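PDB 2NVM: FdxN element excision controlling factor XisI from Anabaena variabilis ATCC 29413, which controls excision of the fdxN element, acting with XisF and XisH in the site-specific recombination of nitrogen-fixation genes in cyanobacteria. Local coordinates for the interface of chains A and B. Numbering follows the deposited sequence. Chains: chain A/B, FdxN element excision controlling factor XisI.

Contact 1: the interface of chains A and B. Residues chain A 75, 86-87, 111-112; chain B 61, 68, 70.
Strands 67-79 and 82-87 of chain A, with the loop at A:Gly111 and A:Phe112, meet strands 55-61 and 67-79 of chain B through B:Arg68, B:Gln70 and B:Cys61. B:Arg68 crosses A:Glu86 at about a right angle and spends one nitrogen, NH2, on two acceptors. B:Arg68 NH2 gives a hydrogen bond to the backbone O of A:Glu86 at 3.1 Å, in the carbonyl plane and on a lone pair. B:Arg68 NH2 also forms a salt bridge to the carboxylate A:Glu86 OE1 at 3.2 Å, on the anti side but well out of the carboxylate plane. The bend of A:Glu86 at chi2 (-68°) turns its carboxylate back toward this guanidinium, while its CG lies over a face of the A:Tyr75 ring. The carbonyl O of A:Gly111 sits 3.4 Å above the guanidinium plane of B:Arg68, toward its rim. B:Gln70 extends toward A:Glu87, and B:Gln70 NE2 donates to A:Glu87 OE1 at 3.1 Å from above the carboxylate plane, the amide and carboxylate standing 80° apart. Water 1 ties B:Arg68 NE, B:Gln70 OE1, A:Glu87 OE1 and the backbone O of A:Glu86 together. Water 2 joins B:Arg68 NH1 to A:Glu86 OE1. B:Cys61 SG lies 4.1 Å from A:Tyr75 CE2. The patch supplies a charged, water-bridged polar part of the two-fold interface, probably helping to set the register of the two XisI chains.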
loop_
_atom_site.group_PDB
_atom_site.type_symbol
_atom_site.label_atom_id
_atom_site.label_comp_id
_atom_site.label_asym_id
_atom_site.label_seq_id
_atom_site.Cartn_x
_atom_site.Cartn_y
_atom_site.Cartn_z
ATOM N N TYR A 75 4.424 -0.325 8.037
ATOM C CA TYR A 75 3.648 -1.444 7.479
ATOM C C TYR A 75 3.453 -2.555 8.505
ATOM O O TYR A 75 4.427 -3.084 9.038
ATOM C CB TYR A 75 4.259 -1.932 6.129
ATOM C CG TYR A 75 3.609 -3.156 5.507
ATOM C CD1 TYR A 75 2.215 -3.328 5.533
ATOM C CD2 TYR A 75 4.376 -4.096 4.773
ATOM C CE1 TYR A 75 1.604 -4.467 4.963
ATOM C CE2 TYR A 75 3.779 -5.238 4.182
ATOM C CZ TYR A 75 2.385 -5.401 4.284
ATOM O OH TYR A 75 1.742 -6.447 3.722
ATOM N N GLU A 86 6.229 -5.105 9.725
ATOM C CA GLU A 86 7.030 -5.307 8.503
ATOM C C GLU A 86 7.977 -4.141 8.260
ATOM O O GLU A 86 9.069 -4.352 7.751
ATOM C CB GLU A 86 6.125 -5.547 7.290
ATOM C CG GLU A 86 5.046 -6.648 7.454
ATOM C CD GLU A 86 5.552 -8.085 7.555
ATOM O OE1 GLU A 86 6.748 -8.360 7.747
ATOM O OE2 GLU A 86 4.707 -8.984 7.456
ATOM N N GLU A 87 7.545 -2.924 8.599
ATOM C CA GLU A 87 8.358 -1.713 8.472
ATOM C C GLU A 87 8.011 -0.769 9.620
ATOM O O GLU A 87 6.836 -0.499 9.834
ATOM C CB GLU A 87 8.061 -1.030 7.125
ATOM C CG GLU A 87 8.931 0.212 6.826
ATOM C CD GLU A 87 10.424 -0.084 6.672
ATOM O OE1 GLU A 87 10.778 -1.178 6.196
ATOM O OE2 GLU A 87 11.246 0.803 6.988
ATOM N N GLY A 111 8.862 -8.398 11.831
ATOM C CA GLY A 111 9.075 -8.887 10.445
ATOM C C GLY A 111 10.346 -8.370 9.791
ATOM O O GLY A 111 10.996 -9.092 9.026
ATOM N N PHE A 112 10.699 -7.129 10.129
ATOM C CA PHE A 112 11.920 -6.460 9.650
ATOM C C PHE A 112 13.246 -7.016 10.170
ATOM O O PHE A 112 14.250 -6.709 9.542
ATOM C CB PHE A 112 11.875 -4.924 9.830
ATOM C CG PHE A 112 11.747 -4.475 11.271
ATOM C CD1 PHE A 112 12.879 -4.295 12.069
ATOM C CD2 PHE A 112 10.475 -4.263 11.836
ATOM C CE1 PHE A 112 12.744 -3.879 13.423
ATOM C CE2 PHE A 112 10.324 -3.869 13.182
ATOM C CZ PHE A 112 11.451 -3.671 13.973
ATOM N N CYS B 61 6.399 -9.044 0.089
ATOM C CA CYS B 61 7.203 -8.828 1.274
ATOM C C CYS B 61 7.630 -10.146 1.915
ATOM O O CYS B 61 6.842 -11.100 1.976
ATOM C CB CYS B 61 6.408 -7.957 2.255
ATOM S SG CYS B 61 7.218 -7.519 3.782
ATOM N N ARG B 68 16.203 -8.713 2.657
ATOM C CA ARG B 68 14.861 -8.213 2.958
ATOM C C ARG B 68 14.206 -7.733 1.671
ATOM O O ARG B 68 14.764 -6.858 1.005
ATOM C CB ARG B 68 14.915 -7.021 3.940
ATOM C CG ARG B 68 13.561 -6.377 4.353
ATOM C CD ARG B 68 12.596 -7.442 4.778
ATOM N NE ARG B 68 11.413 -6.970 5.463
ATOM C CZ ARG B 68 10.370 -7.735 5.791
ATOM N NH1 ARG B 68 10.334 -9.048 5.543
ATOM N NH2 ARG B 68 9.356 -7.176 6.425
ATOM N N GLN B 70 10.789 -5.995 0.046
ATOM C CA GLN B 70 9.606 -5.175 0.370
ATOM C C GLN B 70 9.431 -4.288 -0.858
ATOM O O GLN B 70 9.990 -3.204 -0.935
ATOM C CB GLN B 70 9.812 -4.396 1.666
ATOM C CG GLN B 70 8.533 -3.819 2.214
ATOM C CD GLN B 70 8.754 -3.132 3.563
ATOM O OE1 GLN B 70 8.536 -3.739 4.613
ATOM N NE2 GLN B 70 9.270 -1.903 3.532
HETATM O O HOH W 1 11.244 -3.996 6.149
HETATM O O HOH W 2 7.826 -10.740 6.793
#

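Contact 2: the interface of chains A and B. Residues chain A 55, 57, 72, 75; chain B 46, 48, 59, 61.
With CG of A:Tyr75 anti to the backbone N (chi1 175°), the phenol is carried out from strand 67-79 toward B:Arg46, whose chain bends at chi2 (86°) to bring NH1 to the hydroxyl. The protein belongs to the XisI family, and the contact is a side-chain patch of the two-fold interface between the chains of the assembly: strands 55-64 and 67-79 of chain A face strands 44-50 and 55-61 of chain B. B:Arg46 NH1 donates to A:Tyr75 OH at 3.1 Å in a moderately bent bond, the hydroxyl tilted somewhat out of the guanidinium plane. Ring and guanidinium stand 66° apart, and one face of the guanidinium packs on B:Cys61 CB from its own chain. A:Tyr75 OH in turn donates to the amide A:Gln55 OE1 at 2.5 Å, a short bond that approaches the carbonyl nearly end-on. One oxygen is thus both acceptor across the interface and donor within its own chain, which is likely to fix the phenol and the A:Gln55 amide relative to B:Arg46.

Aliphatic groups pack on parts of the ring. B:Ile48 CD1 meets A:Tyr75 CE1 at 3.8 Å. B:Leu59 CD1 meets A:Tyr75 CE2 at 3.9 Å, and A:Leu57 CD1 covers part of one ring face. The other methyl of B:Leu59, CD2, reaches tip to tip toward A:Leu57 CD1 at 3.6 Å and also touches A:Ile72 CD1, so the two branches of this leucine are shared between the phenol and the aliphatic residues. Crossing at about a right angle, B:Ile48 sets CG1 and CG2 against CB of A:Gln55, CG1 at 3.6 Å. A leucine in place of A:Tyr75 would probably leave B:Arg46 NH1 and A:Gln55 OE1 without their shared hydroxyl partner and reduce the contact with B:Leu59 CD1. B:Arg46 crosses the phenol at a slant, its CG 3.4 Å from A:Tyr75 OH.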
loop_
_atom_site.group_PDB
_atom_site.type_symbol
_atom_site.label_atom_id
_atom_site.label_comp_id
_atom_site.label_asym_id
_atom_site.label_seq_id
_atom_site.Cartn_x
_atom_site.Cartn_y
_atom_site.Cartn_z
ATOM N N GLN A 55 -4.308 -5.574 6.558
ATOM C CA GLN A 55 -3.103 -4.943 6.000
ATOM C C GLN A 55 -3.218 -3.450 6.307
ATOM O O GLN A 55 -4.228 -2.833 5.961
ATOM C CB GLN A 55 -3.022 -5.176 4.489
ATOM C CG GLN A 55 -2.989 -6.648 4.040
ATOM C CD GLN A 55 -1.733 -7.385 4.453
ATOM O OE1 GLN A 55 -0.648 -6.842 4.394
ATOM N NE2 GLN A 55 -1.882 -8.643 4.860
ATOM N N LEU A 57 -0.905 0.131 6.066
ATOM C CA LEU A 57 0.300 0.705 5.472
ATOM C C LEU A 57 0.243 2.193 5.259
ATOM O O LEU A 57 -0.800 2.757 4.887
ATOM C CB LEU A 57 0.619 -0.018 4.147
ATOM C CG LEU A 57 1.872 0.319 3.288
ATOM C CD1 LEU A 57 2.322 -0.874 2.489
ATOM C CD2 LEU A 57 1.642 1.475 2.345
ATOM N N ILE A 72 7.731 3.077 1.608
ATOM C CA ILE A 72 6.914 2.528 2.697
ATOM C C ILE A 72 7.538 3.030 4.008
ATOM O O ILE A 72 8.725 2.829 4.262
ATOM C CB ILE A 72 6.865 0.966 2.642
ATOM C CG1 ILE A 72 6.184 0.519 1.343
ATOM C CG2 ILE A 72 6.171 0.373 3.885
ATOM C CD1 ILE A 72 6.267 -0.996 1.079
ATOM N N TYR A 75 4.424 -0.325 8.037
ATOM C CA TYR A 75 3.648 -1.444 7.479
ATOM C C TYR A 75 3.453 -2.555 8.505
ATOM O O TYR A 75 4.427 -3.084 9.038
ATOM C CB TYR A 75 4.259 -1.932 6.129
ATOM C CG TYR A 75 3.609 -3.156 5.507
ATOM C CD1 TYR A 75 2.215 -3.328 5.533
ATOM C CD2 TYR A 75 4.376 -4.096 4.773
ATOM C CE1 TYR A 75 1.604 -4.467 4.963
ATOM C CE2 TYR A 75 3.779 -5.238 4.182
ATOM C CZ TYR A 75 2.385 -5.401 4.284
ATOM O OH TYR A 75 1.742 -6.447 3.722
ATOM N N ARG B 46 0.885 -9.580 -1.105
ATOM C CA ARG B 46 -0.201 -9.081 -0.243
ATOM C C ARG B 46 -0.966 -8.000 -1.017
ATOM O O ARG B 46 -0.354 -7.180 -1.713
ATOM C CB ARG B 46 0.288 -8.457 1.083
ATOM C CG ARG B 46 1.033 -9.366 2.089
ATOM C CD ARG B 46 2.519 -9.451 1.809
ATOM N NE ARG B 46 3.244 -10.329 2.748
ATOM C CZ ARG B 46 3.816 -9.975 3.911
ATOM N NH1 ARG B 46 3.773 -8.729 4.368
ATOM N NH2 ARG B 46 4.443 -10.896 4.643
ATOM N N ILE B 48 -3.717 -4.809 -0.650
ATOM C CA ILE B 48 -4.157 -3.817 0.351
ATOM C C ILE B 48 -5.112 -2.855 -0.358
ATOM O O ILE B 48 -4.684 -1.940 -1.088
ATOM C CB ILE B 48 -2.954 -3.065 1.036
ATOM C CG1 ILE B 48 -1.776 -4.020 1.321
ATOM C CG2 ILE B 48 -3.432 -2.306 2.312
ATOM C CD1 ILE B 48 -0.614 -3.394 2.042
ATOM N N LEU B 59 1.741 -5.527 -3.171
ATOM C CA LEU B 59 3.163 -5.618 -2.884
ATOM C C LEU B 59 3.561 -7.036 -2.554
ATOM O O LEU B 59 2.703 -7.880 -2.333
ATOM C CB LEU B 59 3.531 -4.676 -1.727
ATOM C CG LEU B 59 2.919 -4.796 -0.320
ATOM C CD1 LEU B 59 3.241 -6.076 0.398
ATOM C CD2 LEU B 59 3.457 -3.633 0.517
ATOM N N CYS B 61 6.399 -9.044 0.089
ATOM C CA CYS B 61 7.203 -8.828 1.274
ATOM C C CYS B 61 7.630 -10.146 1.915
ATOM O O CYS B 61 6.842 -11.100 1.976
ATOM C CB CYS B 61 6.408 -7.957 2.255
ATOM S SG CYS B 61 7.218 -7.519 3.782
#

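The C-alpha centres of contact 1 and contact 2 lie about 8 Å apart, and the two patches share A:Tyr75 and B:Cys61. The CE2 edge of A:Tyr75 borders contact 1, while its hydroxyl and both CE atoms serve contact 2. Strand 67-79 of chain A and strand 55-61 of chain B serve both. They are therefore adjoining stretches of one continuous surface, charged and hydrated in contact 1, mixed aliphatic and hydrogen-bonded in contact 2. Two-fold symmetry repeats both with the chains exchanged, consistent with a dimer, although the structure alone does not prove this pairing biological.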